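Long-range contacts in probable spore coat polysaccharide biosynthesis protein E (Chromobacterium violaceum ATCC 12472, PDB 3G8R), which probably acts as an N-acylneuraminate-9-phosphate synthase, here represented by its zinc-binding NeuB barrel and the following SAF domain: residues A[131-135]-A[156-162]; A[112-118]-A[136-141]; A[147-151]-A[190-194]. All coordinates share one frame; numbering follows the deposited sequence.

Interaction 1. Residues A[131-135]-A[156-162]; sequences IARSD and FMLHRGK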
ATOM      1  N   ILE A 131      27.700  17.969   6.992  1.00 44.35           N
ATOM      2  CA  ILE A 131      27.163  17.271   5.819  1.00 43.05           C
ATOM      3  C   ILE A 131      26.636  18.273   4.804  1.00 42.74           C
ATOM      4  O   ILE A 131      26.815  18.122   3.601  1.00 41.54           O
ATOM      5  CB  ILE A 131      26.054  16.285   6.224  1.00 42.04           C
ATOM      6  CG1 ILE A 131      26.655  15.109   7.009  1.00 50.71           C
ATOM      7  CG2 ILE A 131      25.304  15.818   5.015  1.00 50.52           C
ATOM      8  CD1 ILE A 131      25.644  14.138   7.654  1.00 41.72           C
ATOM      9  N   ALA A 132      25.972  19.296   5.319  1.00 44.33           N
ATOM     10  CA  ALA A 132      25.389  20.341   4.480  1.00 46.06           C
ATOM     11  C   ALA A 132      26.448  21.013   3.629  1.00 47.60           C
ATOM     12  O   ALA A 132      26.207  21.327   2.493  1.00 47.62           O
ATOM     13  CB  ALA A 132      24.689  21.373   5.330  1.00 45.68           C
ATOM     14  N   ARG A 133      27.628  21.230   4.183  1.00 49.47           N
ATOM     15  CA  ARG A 133      28.674  21.844   3.402  1.00 51.72           C
ATOM     16  C   ARG A 133      29.314  20.849   2.434  1.00 52.60           C
ATOM     17  O   ARG A 133      30.370  21.098   1.901  1.00 53.01           O
ATOM     18  CB  ARG A 133      29.677  22.605   4.287  1.00 53.20           C
ATOM     19  CG  ARG A 133      30.748  21.813   4.993  1.00 67.20           C
ATOM     20  CD  ARG A 133      31.826  22.775   5.573  1.00 56.73           C
ATOM     21  NE  ARG A 133      31.403  23.378   6.846  1.00 68.12           N
ATOM     22  CZ  ARG A 133      31.880  23.023   8.045  1.00 58.69           C
ATOM     23  NH1 ARG A 133      32.822  22.076   8.152  1.00 68.28           N
ATOM     24  NH2 ARG A 133      31.419  23.619   9.145  1.00 68.32           N
ATOM     25  N   SER A 134      28.645  19.729   2.197  1.00 53.67           N
ATOM     26  CA  SER A 134      29.123  18.731   1.246  1.00 55.28           C
ATOM     27  C   SER A 134      28.306  18.925  -0.014  1.00 56.94           C
ATOM     28  O   SER A 134      27.431  19.778  -0.028  1.00 57.90           O
ATOM     29  CB  SER A 134      28.910  17.332   1.811  1.00 55.36           C
ATOM     30  OG  SER A 134      29.808  16.415   1.232  1.00 77.33           O
ATOM     31  N   ASP A 135      28.559  18.165  -1.074  1.00 57.53           N
ATOM     32  CA  ASP A 135      27.762  18.363  -2.301  1.00 58.36           C
ATOM     33  C   ASP A 135      27.178  17.063  -2.916  1.00 57.71           C
ATOM     34  O   ASP A 135      26.934  16.934  -4.131  1.00 58.09           O
ATOM     35  CB  ASP A 135      28.507  19.264  -3.314  1.00 59.52           C
ATOM     36  CG  ASP A 135      28.400  20.794  -2.966  1.00 85.37           C
ATOM     37  OD1 ASP A 135      27.279  21.292  -2.679  1.00 60.20           O
ATOM     38  OD2 ASP A 135      29.439  21.512  -3.005  1.00 60.34           O
ATOM     39  N   PHE A 156      15.662  22.730   6.104  1.00 40.79           N
ATOM     40  CA  PHE A 156      16.999  23.263   6.081  1.00 42.23           C
ATOM     41  C   PHE A 156      17.830  22.694   4.949  1.00 43.18           C
ATOM     42  O   PHE A 156      18.533  23.431   4.290  1.00 43.29           O
ATOM     43  CB  PHE A 156      17.652  23.042   7.436  1.00 43.16           C
ATOM     44  CG  PHE A 156      19.135  22.765   7.388  1.00 42.19           C
ATOM     45  CD1 PHE A 156      19.605  21.465   7.283  1.00 43.34           C
ATOM     46  CD2 PHE A 156      20.050  23.799   7.503  1.00 43.30           C
ATOM     47  CE1 PHE A 156      20.961  21.197   7.257  1.00 42.28           C
ATOM     48  CE2 PHE A 156      21.412  23.543   7.486  1.00 42.41           C
ATOM     49  CZ  PHE A 156      21.865  22.231   7.367  1.00 43.75           C
HETATM   50  N   MSE A 157      17.741  21.386   4.731  1.00 43.89           N
HETATM   51  CA  MSE A 157      18.362  20.744   3.580  1.00 43.95           C
HETATM   52  C   MSE A 157      17.770  21.196   2.243  1.00 44.98           C
HETATM   53  O   MSE A 157      18.498  21.390   1.280  1.00 45.81           O
HETATM   54  CB  MSE A 157      18.261  19.226   3.722  1.00 43.18           C
HETATM   55  CG  MSE A 157      19.139  18.646   4.852  1.00 32.59           C
HETATM   56 SE   MSE A 157      20.900  18.605   4.473  1.00 42.12          SE
HETATM   57  CE  MSE A 157      21.624  18.263   6.058  1.00 32.68           C
ATOM     58  N   LEU A 158      16.455  21.365   2.169  1.00 45.42           N
ATOM     59  CA  LEU A 158      15.809  21.680   0.887  1.00 45.75           C
ATOM     60  C   LEU A 158      16.132  23.095   0.453  1.00 48.93           C
ATOM     61  O   LEU A 158      16.248  23.406  -0.743  1.00 49.28           O
ATOM     62  CB  LEU A 158      14.296  21.525   0.977  1.00 43.22           C
ATOM     63  CG  LEU A 158      13.661  20.150   0.779  1.00 43.20           C
ATOM     64  CD1 LEU A 158      12.130  20.274   0.749  1.00 42.14           C
ATOM     65  CD2 LEU A 158      14.163  19.396  -0.435  1.00 42.02           C
ATOM     66  N   HIS A 159      16.214  23.967   1.447  1.00 51.13           N
ATOM     67  CA  HIS A 159      16.689  25.295   1.235  1.00 53.30           C
ATOM     68  C   HIS A 159      18.190  25.137   1.239  1.00 55.80           C
ATOM     69  O   HIS A 159      18.747  24.575   2.188  1.00 56.89           O
ATOM     70  CB  HIS A 159      16.274  26.166   2.398  1.00 53.17           C
ATOM     71  CG  HIS A 159      16.617  27.599   2.205  1.00 52.95           C
ATOM     72  ND1 HIS A 159      17.638  28.215   2.892  1.00 53.01           N
ATOM     73  CD2 HIS A 159      16.097  28.532   1.373  1.00 53.05           C
ATOM     74  CE1 HIS A 159      17.719  29.477   2.511  1.00 52.88           C
ATOM     75  NE2 HIS A 159      16.790  29.694   1.593  1.00 53.14           N
ATOM     76  N   ARG A 160      18.852  25.613   0.192  1.00 56.14           N
ATOM     77  CA  ARG A 160      20.244  25.212  -0.050  1.00 56.57           C
ATOM     78  C   ARG A 160      20.315  23.895  -0.864  1.00 54.90           C
ATOM     79  O   ARG A 160      21.332  23.196  -0.899  1.00 54.70           O
ATOM     80  CB  ARG A 160      21.067  25.184   1.253  1.00 57.86           C
ATOM     81  CG  ARG A 160      21.390  23.830   1.809  1.00 70.99           C
ATOM     82  CD  ARG A 160      21.734  23.912   3.282  1.00 59.86           C
ATOM     83  NE  ARG A 160      22.286  25.208   3.695  1.00 72.33           N
ATOM     84  CZ  ARG A 160      21.641  26.113   4.442  1.00 61.63           C
ATOM     85  NH1 ARG A 160      20.386  25.893   4.869  1.00 72.77           N
ATOM     86  NH2 ARG A 160      22.254  27.256   4.754  1.00 72.86           N
ATOM     87  N   GLY A 161      19.195  23.592  -1.509  1.00 53.57           N
ATOM     88  CA  GLY A 161      19.174  22.873  -2.786  1.00 52.38           C
ATOM     89  C   GLY A 161      19.626  21.431  -2.835  1.00 50.53           C
ATOM     90  O   GLY A 161      19.981  20.927  -3.903  1.00 50.66           O
ATOM     91  N   LYS A 162      19.576  20.764  -1.687  1.00 48.00           N
ATOM     92  CA  LYS A 162      19.976  19.381  -1.600  1.00 45.25           C
ATOM     93  C   LYS A 162      19.001  18.369  -2.214  1.00 41.77           C
ATOM     94  O   LYS A 162      17.797  18.552  -2.201  1.00 39.70           O
ATOM     95  CB  LYS A 162      20.254  19.052  -0.148  1.00 46.11           C
ATOM     96  CG  LYS A 162      21.709  19.062   0.149  1.00 58.36           C
ATOM     97  CD  LYS A 162      22.083  20.250   0.985  1.00 47.84           C
ATOM     98  CE  LYS A 162      23.473  20.823   0.586  1.00 58.91           C
ATOM     99  NZ  LYS A 162      24.532  19.772   0.508  1.00 48.63           N
TER
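Lys-162 reaches across to the end of helix 125-132 and bonds two backbone carbonyls there. Its CB points toward 131-135. From there the chain is kinked rather than extended, and the kinks bring NZ round to the two carbonyls. CG lies near the selenium of selenomethionine Met-157. Lys-162 CD lies 4.0 Å from Met-157 SE and, on another flank, 3.7 Å from Arg-160 CG. Lys-162 CE passes 3.4 Å from Ala-132 O. The tip, NZ, donates to Ala-132 O at 3.0 Å and to Ser-134 O at 2.9 Å. Neither donation is in plane. NZ is tilted 29° from the Ala-132 carbonyl plane and stands above that of Ser-134, 45° out of it. Ala-132 is the last helical residue, so the ammonium meets the negative end of the helix dipole, which would probably favour its charge. Asp-135 OD1 also lies near, 4.5 Å from Lys-162 NZ, too far for a salt bridge.

Apolar contact lies beside this polar junction. Ala-132 CB meets Phe-156 CZ at 3.6 Å, approaching the ring obliquely. Arg-160 CD sits over one face of that ring, offset toward the rim. The guanidinium turns back, and Arg-160 NH1 bonds Phe-156 O at 3.1 Å nearly in the guanidinium plane. Ser-134 takes its side chain another way, to a hydrogen bond with Glu-108.

Helix 147-158 ends in a Schellman motif. Lys-162 N bonds Met-157 O, Gly-161 N bonds Leu-158 O, and Gly-161 is the C-prime residue with positive phi. The turn sends Lys-162 back toward the neighbouring helix end. The whole is side-by-side packing of successive outer helices of a TIM barrel, joined at their C-terminal ends.

Interaction 2. Residues A[112-118]-A[136-141]; sequences IEIIKIA and KPVVAS
Ile-115, Lys-116 and Ile-117 pair with Val-138, Val-139 and Ala-140 as parallel neighbours in the TIM barrel, the two strands of a beta-alpha-beta unit whose crossover helix is 125-132. Four backbone bonds alternate between the strands, from Ile-115 N to Pro-137 O (3.2 Å) through to Ser-141 N to Ile-117 O (2.9 Å).

One face of the sheet carries Ile-115, Ile-117, Val-138 and Ala-140 and is packed by helix 125-132. Here the CD1 tip of Ile-117 leans across to Val-138 CG1 at 3.7 Å. Its chi1 of -62° sets CG1 beside the backbone N, and CD1 reaches on from there. Ala-140 is the low point next to it: its CB lies 4.2 Å from Ile-117 CB.

The other face looks into the barrel. The two branches of Val-139 are used separately. CG2 bears on Ile-114 CG2 at 3.7 Å, while CG1 lies 3.8 Å from Lys-116 CG, the two side chains crossing obliquely. Pro-137 CB meets Ile-114 CG1 further toward the start of the strands, the two side chains at about a right angle.

The curled chain of Lys-116 passes Val-139 and carries NZ to Ser-141. It forms a salt bridge with Glu-223, and the nearest atom of its side chain is about 6 Å from the bound zinc ion. Lys-116 NZ donates to Ser-141 OG at 2.6 Å.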
ATOM      1  N   ILE A 112      32.853   8.386  -2.335  1.00 43.45           N
ATOM      2  CA  ILE A 112      31.541   7.820  -2.088  1.00 43.92           C
ATOM      3  C   ILE A 112      30.511   8.763  -2.702  1.00 44.62           C
ATOM      4  O   ILE A 112      30.678   9.963  -2.618  1.00 45.34           O
ATOM      5  CB  ILE A 112      31.317   7.618  -0.577  1.00 43.30           C
ATOM      6  CG1 ILE A 112      32.018   6.330  -0.130  1.00 35.77           C
ATOM      7  CG2 ILE A 112      29.826   7.568  -0.243  1.00 35.88           C
ATOM      8  CD1 ILE A 112      32.760   6.452   1.151  1.00 42.21           C
ATOM      9  N   GLU A 113      29.468   8.210  -3.322  1.00 44.76           N
ATOM     10  CA  GLU A 113      28.470   8.974  -4.080  1.00 44.38           C
ATOM     11  C   GLU A 113      27.363   9.577  -3.234  1.00 43.32           C
ATOM     12  O   GLU A 113      26.838  10.630  -3.606  1.00 44.22           O
ATOM     13  CB  GLU A 113      27.831   8.109  -5.163  1.00 45.24           C
ATOM     14  CG  GLU A 113      28.823   7.505  -6.159  1.00 76.33           C
ATOM     15  CD  GLU A 113      28.217   6.376  -6.991  1.00 47.97           C
ATOM     16  OE1 GLU A 113      27.239   6.640  -7.746  1.00 76.53           O
ATOM     17  OE2 GLU A 113      28.721   5.226  -6.877  1.00 76.44           O
ATOM     18  N   ILE A 114      27.007   8.920  -2.124  1.00 41.24           N
ATOM     19  CA  ILE A 114      25.847   9.308  -1.281  1.00 39.99           C
ATOM     20  C   ILE A 114      26.058   9.231   0.273  1.00 39.03           C
ATOM     21  O   ILE A 114      26.828   8.393   0.784  1.00 39.09           O
ATOM     22  CB  ILE A 114      24.615   8.454  -1.678  1.00 39.99           C
ATOM     23  CG1 ILE A 114      24.217   8.703  -3.142  1.00 41.58           C
ATOM     24  CG2 ILE A 114      23.433   8.683  -0.714  1.00 42.33           C
ATOM     25  CD1 ILE A 114      23.129   7.753  -3.714  1.00 38.88           C
ATOM     26  N   ILE A 115      25.363  10.097   1.007  1.00 38.39           N
ATOM     27  CA  ILE A 115      25.453  10.138   2.464  1.00 39.39           C
ATOM     28  C   ILE A 115      24.185   9.648   3.157  1.00 39.14           C
ATOM     29  O   ILE A 115      23.143  10.271   3.030  1.00 39.88           O
ATOM     30  CB  ILE A 115      25.791  11.575   2.977  1.00 40.41           C
ATOM     31  CG1 ILE A 115      27.215  11.953   2.570  1.00 41.28           C
ATOM     32  CG2 ILE A 115      25.643  11.680   4.513  1.00 40.56           C
ATOM     33  CD1 ILE A 115      27.492  13.450   2.528  1.00 40.25           C
ATOM     34  N   LYS A 116      24.248   8.544   3.893  1.00 38.68           N
ATOM     35  CA  LYS A 116      23.099   8.238   4.749  1.00 39.28           C
ATOM     36  C   LYS A 116      23.288   8.926   6.073  1.00 39.68           C
ATOM     37  O   LYS A 116      24.382   8.927   6.618  1.00 41.07           O
ATOM     38  CB  LYS A 116      22.879   6.751   4.984  1.00 39.17           C
ATOM     39  CG  LYS A 116      21.432   6.343   4.758  1.00 58.64           C
ATOM     40  CD  LYS A 116      20.524   6.384   5.992  1.00 40.84           C
ATOM     41  CE  LYS A 116      20.629   5.070   6.781  1.00 59.26           C
ATOM     42  NZ  LYS A 116      19.331   4.666   7.451  1.00 41.62           N
ATOM     43  N   ILE A 117      22.236   9.536   6.578  1.00 38.21           N
ATOM     44  CA  ILE A 117      22.210   9.932   7.962  1.00 38.12           C
ATOM     45  C   ILE A 117      21.474   8.875   8.798  1.00 38.89           C
ATOM     46  O   ILE A 117      20.302   8.583   8.545  1.00 40.91           O
ATOM     47  CB  ILE A 117      21.485  11.264   8.095  1.00 38.16           C
ATOM     48  CG1 ILE A 117      22.243  12.330   7.318  1.00 18.04           C
ATOM     49  CG2 ILE A 117      21.272  11.659   9.581  1.00 18.64           C
ATOM     50  CD1 ILE A 117      21.603  13.714   7.407  1.00 38.14           C
ATOM     51  N   ALA A 118      22.127   8.306   9.795  1.00 37.93           N
ATOM     52  CA  ALA A 118      21.435   7.394  10.695  1.00 38.02           C
ATOM     53  C   ALA A 118      20.406   8.123  11.566  1.00 38.97           C
ATOM     54  O   ALA A 118      20.502   9.326  11.804  1.00 39.83           O
ATOM     55  CB  ALA A 118      22.430   6.675  11.572  1.00 38.04           C
ATOM     56  N   LYS A 136      26.917  16.115  -2.030  1.00 56.20           N
ATOM     57  CA  LYS A 136      26.333  14.837  -2.403  1.00 54.14           C
ATOM     58  C   LYS A 136      24.894  14.724  -1.905  1.00 51.63           C
ATOM     59  O   LYS A 136      24.504  15.360  -0.916  1.00 51.31           O
ATOM     60  CB  LYS A 136      27.175  13.709  -1.822  1.00 54.26           C
ATOM     61  CG  LYS A 136      28.599  13.832  -2.244  1.00 67.33           C
ATOM     62  CD  LYS A 136      29.546  13.673  -1.077  1.00 54.59           C
ATOM     63  CE  LYS A 136      30.343  12.394  -1.203  1.00 67.19           C
ATOM     64  NZ  LYS A 136      30.995  12.306  -2.542  1.00 54.10           N
ATOM     65  N   PRO A 137      24.100  13.903  -2.594  1.00 48.93           N
ATOM     66  CA  PRO A 137      22.740  13.567  -2.188  1.00 47.36           C
ATOM     67  C   PRO A 137      22.672  13.027  -0.756  1.00 45.54           C
ATOM     68  O   PRO A 137      23.652  12.483  -0.243  1.00 44.68           O
ATOM     69  CB  PRO A 137      22.374  12.469  -3.172  1.00 47.51           C
ATOM     70  CG  PRO A 137      23.188  12.766  -4.369  1.00 33.04           C
ATOM     71  CD  PRO A 137      24.487  13.237  -3.849  1.00 47.82           C
ATOM     72  N   VAL A 138      21.519  13.174  -0.113  1.00 44.66           N
ATOM     73  CA  VAL A 138      21.390  12.750   1.289  1.00 43.21           C
ATOM     74  C   VAL A 138      20.162  11.881   1.506  1.00 42.98           C
ATOM     75  O   VAL A 138      19.072  12.117   0.949  1.00 44.33           O
ATOM     76  CB  VAL A 138      21.394  13.949   2.274  1.00 42.39           C
ATOM     77  CG1 VAL A 138      21.124  13.500   3.705  1.00 50.23           C
ATOM     78  CG2 VAL A 138      22.722  14.663   2.234  1.00 49.91           C
ATOM     79  N   VAL A 139      20.367  10.864   2.325  1.00 40.82           N
ATOM     80  CA  VAL A 139      19.349   9.912   2.668  1.00 38.59           C
ATOM     81  C   VAL A 139      19.301   9.884   4.198  1.00 37.77           C
ATOM     82  O   VAL A 139      20.290   9.530   4.859  1.00 38.25           O
ATOM     83  CB  VAL A 139      19.753   8.557   2.149  1.00 37.95           C
ATOM     84  CG1 VAL A 139      18.707   7.553   2.458  1.00 34.34           C
ATOM     85  CG2 VAL A 139      19.992   8.618   0.654  1.00 33.99           C
ATOM     86  N   ALA A 140      18.163  10.260   4.759  1.00 35.68           N
ATOM     87  CA  ALA A 140      18.088  10.489   6.177  1.00 34.10           C
ATOM     88  C   ALA A 140      17.076   9.565   6.818  1.00 33.56           C
ATOM     89  O   ALA A 140      15.975   9.387   6.333  1.00 33.03           O
ATOM     90  CB  ALA A 140      17.728  11.933   6.428  1.00 33.83           C
ATOM     91  N   SER A 141      17.445   8.927   7.905  1.00 34.85           N
ATOM     92  CA  SER A 141      16.460   8.051   8.514  1.00 36.50           C
ATOM     93  C   SER A 141      15.901   8.758   9.701  1.00 37.21           C
ATOM     94  O   SER A 141      16.606   9.524  10.342  1.00 37.79           O
ATOM     95  CB  SER A 141      17.065   6.723   8.918  1.00 36.51           C
ATOM     96  OG  SER A 141      17.068   5.895   7.808  1.00 39.11           O
TER

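Interaction 3. Residues A[147-151]-A[190-194]; sequences REDID and QQYAG
Tyr-192 pushes its hydroxyl end against the first turn of helix 147-158, between Ile-150 and Asp-151. It carries most of the contact.

The polar part is a single side-chain hydrogen bond. Tyr-192 OH donates to Asp-151 OD1. The modelled length, 2.4 Å, is very short, so its exact value is doubtful. The carboxylate oxygen lies at the edge of the ring, near its plane, but the carboxylate itself stands almost upright to the ring, the two planes 89° apart. Asp-151 has chi1 -86°, with CG beside its own backbone N, and this swings the carboxylate toward the phenol. Asp-151 N is also near the hydroxyl, but at a poor angle. It bonds Arg-147 O instead, at 2.8 Å, as part of the helix.

The apolar part belongs to Ile-150. Its CG2 branch is 4.0 Å from Tyr-192 CZ and comes at the ring obliquely. Its CB is directed toward 190-194; the side chain also touches Phe-122, Thr-142 and Ala-145.

Plain van der Waals contact adds to this. Ile-150 CB lies 3.4 Å from Tyr-192 OH. Gln-191 OE1 lies loosely near the Arg-147 chain, 4.0 Å from Arg-147 CG. Within its own segment, Gln-191 covers part of one face of the Tyr-192 ring with CG, offset toward the rim.

Tyr-192 is the first residue after helix 184-191 to leave helical geometry. The arrangement therefore docks the C-terminal end of one outer helix of the TIM barrel onto the N-terminal turn of the helix before it, away from the zinc site.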
ATOM      1  N   ARG A 147       8.272  15.322  14.536  1.00 46.04           N
ATOM      2  CA  ARG A 147       7.814  16.053  13.355  1.00 47.28           C
ATOM      3  C   ARG A 147       8.541  17.406  13.222  1.00 47.77           C
ATOM      4  O   ARG A 147       9.110  17.710  12.175  1.00 48.25           O
ATOM      5  CB  ARG A 147       6.307  16.274  13.446  1.00 48.00           C
ATOM      6  CG  ARG A 147       5.637  16.543  12.112  1.00 55.51           C
ATOM      7  CD  ARG A 147       4.136  16.851  12.298  1.00 49.37           C
ATOM      8  NE  ARG A 147       3.823  18.279  12.485  1.00 55.26           N
ATOM      9  CZ  ARG A 147       3.314  18.810  13.597  1.00 49.99           C
ATOM     10  NH1 ARG A 147       3.060  20.122  13.657  1.00 54.92           N
ATOM     11  NH2 ARG A 147       3.051  18.035  14.651  1.00 54.85           N
ATOM     12  N   GLU A 148       8.539  18.194  14.293  1.00 47.41           N
ATOM     13  CA  GLU A 148       9.230  19.480  14.318  1.00 47.88           C
ATOM     14  C   GLU A 148      10.722  19.369  13.916  1.00 47.55           C
ATOM     15  O   GLU A 148      11.253  20.245  13.220  1.00 47.88           O
ATOM     16  CB  GLU A 148       9.046  20.198  15.670  1.00 48.45           C
ATOM     17  CG  GLU A 148       8.683  19.308  16.874  1.00 74.23           C
ATOM     18  CD  GLU A 148       7.273  18.654  16.802  1.00 50.54           C
ATOM     19  OE1 GLU A 148       6.272  19.391  16.649  1.00 74.17           O
ATOM     20  OE2 GLU A 148       7.174  17.394  16.897  1.00 74.37           O
ATOM     21  N   ASP A 149      11.377  18.284  14.315  1.00 46.05           N
ATOM     22  CA  ASP A 149      12.764  18.069  13.933  1.00 45.39           C
ATOM     23  C   ASP A 149      12.962  17.698  12.472  1.00 45.12           C
ATOM     24  O   ASP A 149      13.952  18.113  11.870  1.00 45.68           O
ATOM     25  CB  ASP A 149      13.399  16.971  14.778  1.00 45.50           C
ATOM     26  CG  ASP A 149      13.675  17.409  16.197  1.00 59.38           C
ATOM     27  OD1 ASP A 149      13.924  18.637  16.406  1.00 45.86           O
ATOM     28  OD2 ASP A 149      13.652  16.513  17.095  1.00 46.27           O
ATOM     29  N   ILE A 150      12.058  16.884  11.930  1.00 44.23           N
ATOM     30  CA  ILE A 150      12.194  16.355  10.580  1.00 43.70           C
ATOM     31  C   ILE A 150      11.861  17.481   9.666  1.00 44.32           C
ATOM     32  O   ILE A 150      12.483  17.660   8.629  1.00 44.53           O
ATOM     33  CB  ILE A 150      11.197  15.227  10.288  1.00 43.39           C
ATOM     34  CG1 ILE A 150      11.255  14.162  11.356  1.00 27.85           C
ATOM     35  CG2 ILE A 150      11.490  14.581   8.939  1.00 28.79           C
ATOM     36  CD1 ILE A 150      10.245  13.032  11.186  1.00 43.19           C
ATOM     37  N   ASP A 151      10.846  18.235  10.065  1.00 44.94           N
ATOM     38  CA  ASP A 151      10.585  19.541   9.484  1.00 45.06           C
ATOM     39  C   ASP A 151      11.819  20.428   9.455  1.00 44.60           C
ATOM     40  O   ASP A 151      12.135  20.965   8.399  1.00 45.41           O
ATOM     41  CB  ASP A 151       9.504  20.250  10.262  1.00 45.54           C
ATOM     42  CG  ASP A 151       8.126  19.885   9.806  1.00 39.48           C
ATOM     43  OD1 ASP A 151       7.953  18.943   9.005  1.00 45.95           O
ATOM     44  OD2 ASP A 151       7.181  20.574  10.261  1.00 47.15           O
ATOM     45  N   GLN A 190       2.973  12.187   2.601  1.00 40.97           N
ATOM     46  CA  GLN A 190       1.976  13.252   2.574  1.00 41.44           C
ATOM     47  C   GLN A 190       2.501  14.551   3.225  1.00 41.46           C
ATOM     48  O   GLN A 190       2.164  15.642   2.802  1.00 41.77           O
ATOM     49  CB  GLN A 190       0.700  12.797   3.260  1.00 41.81           C
ATOM     50  CG  GLN A 190      -0.208  11.876   2.452  1.00 46.09           C
ATOM     51  CD  GLN A 190      -1.383  11.310   3.301  1.00 43.23           C
ATOM     52  OE1 GLN A 190      -1.315  11.201   4.545  1.00 46.06           O
ATOM     53  NE2 GLN A 190      -2.456  10.951   2.619  1.00 46.48           N
ATOM     54  N   GLN A 191       3.327  14.418   4.251  1.00 40.95           N
ATOM     55  CA  GLN A 191       3.915  15.541   4.937  1.00 40.69           C
ATOM     56  C   GLN A 191       4.893  16.332   4.025  1.00 42.08           C
ATOM     57  O   GLN A 191       5.003  17.559   4.148  1.00 42.69           O
ATOM     58  CB  GLN A 191       4.684  14.992   6.118  1.00 40.03           C
ATOM     59  CG  GLN A 191       4.484  15.681   7.459  1.00 56.64           C
ATOM     60  CD  GLN A 191       3.607  14.878   8.418  1.00 40.38           C
ATOM     61  OE1 GLN A 191       4.099  14.178   9.305  1.00 55.77           O
ATOM     62  NE2 GLN A 191       2.293  14.968   8.222  1.00 56.59           N
ATOM     63  N   TYR A 192       5.614  15.645   3.130  1.00 41.92           N
ATOM     64  CA  TYR A 192       6.777  16.249   2.418  1.00 41.42           C
ATOM     65  C   TYR A 192       6.798  15.987   0.908  1.00 41.53           C
ATOM     66  O   TYR A 192       7.254  14.952   0.426  1.00 40.66           O
ATOM     67  CB  TYR A 192       8.105  15.803   3.057  1.00 41.60           C
ATOM     68  CG  TYR A 192       8.198  16.017   4.565  1.00 34.81           C
ATOM     69  CD1 TYR A 192       8.445  17.272   5.102  1.00 41.70           C
ATOM     70  CD2 TYR A 192       8.053  14.963   5.438  1.00 42.00           C
ATOM     71  CE1 TYR A 192       8.525  17.474   6.449  1.00 34.53           C
ATOM     72  CE2 TYR A 192       8.165  15.143   6.810  1.00 35.20           C
ATOM     73  CZ  TYR A 192       8.381  16.409   7.314  1.00 42.19           C
ATOM     74  OH  TYR A 192       8.472  16.590   8.685  1.00 35.33           O
ATOM     75  N   ALA A 193       6.281  16.935   0.148  1.00 43.61           N
ATOM     76  CA  ALA A 193       6.122  16.698  -1.289  1.00 45.27           C
ATOM     77  C   ALA A 193       7.382  17.131  -2.027  1.00 45.34           C
ATOM     78  O   ALA A 193       8.055  18.079  -1.621  1.00 45.39           O
ATOM     79  CB  ALA A 193       4.868  17.396  -1.820  1.00 45.86           C
ATOM     80  N   GLY A 194       7.726  16.424  -3.090  1.00 45.83           N
ATOM     81  CA  GLY A 194       9.032  16.653  -3.736  1.00 46.72           C
ATOM     82  C   GLY A 194      10.235  16.304  -2.845  1.00 46.70           C
ATOM     83  O   GLY A 194      11.267  17.008  -2.869  1.00 47.31           O
TER

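From the N terminus, 112-118 comes first and pairs with 136-141. Interaction 2 thus closes a short loop round helix 125-132. Interaction 1 opens inside that loop, at 131-135, and closes beyond it at 156-162, so the two cross. They also touch: Ile-131 is the shared residue, packing on Ile-115, Ile-117 and Val-138. Interaction 3 opens at 147-151, inside the loop of interaction 1, and closes at 190-194, so these two cross as well, sharing helix 147-158. Interactions 2 and 3 follow in series. Together they link two adjacent barrel strands with three successive outer helices, 125-132, 147-158 and 184-191, in the NeuB part of the chain.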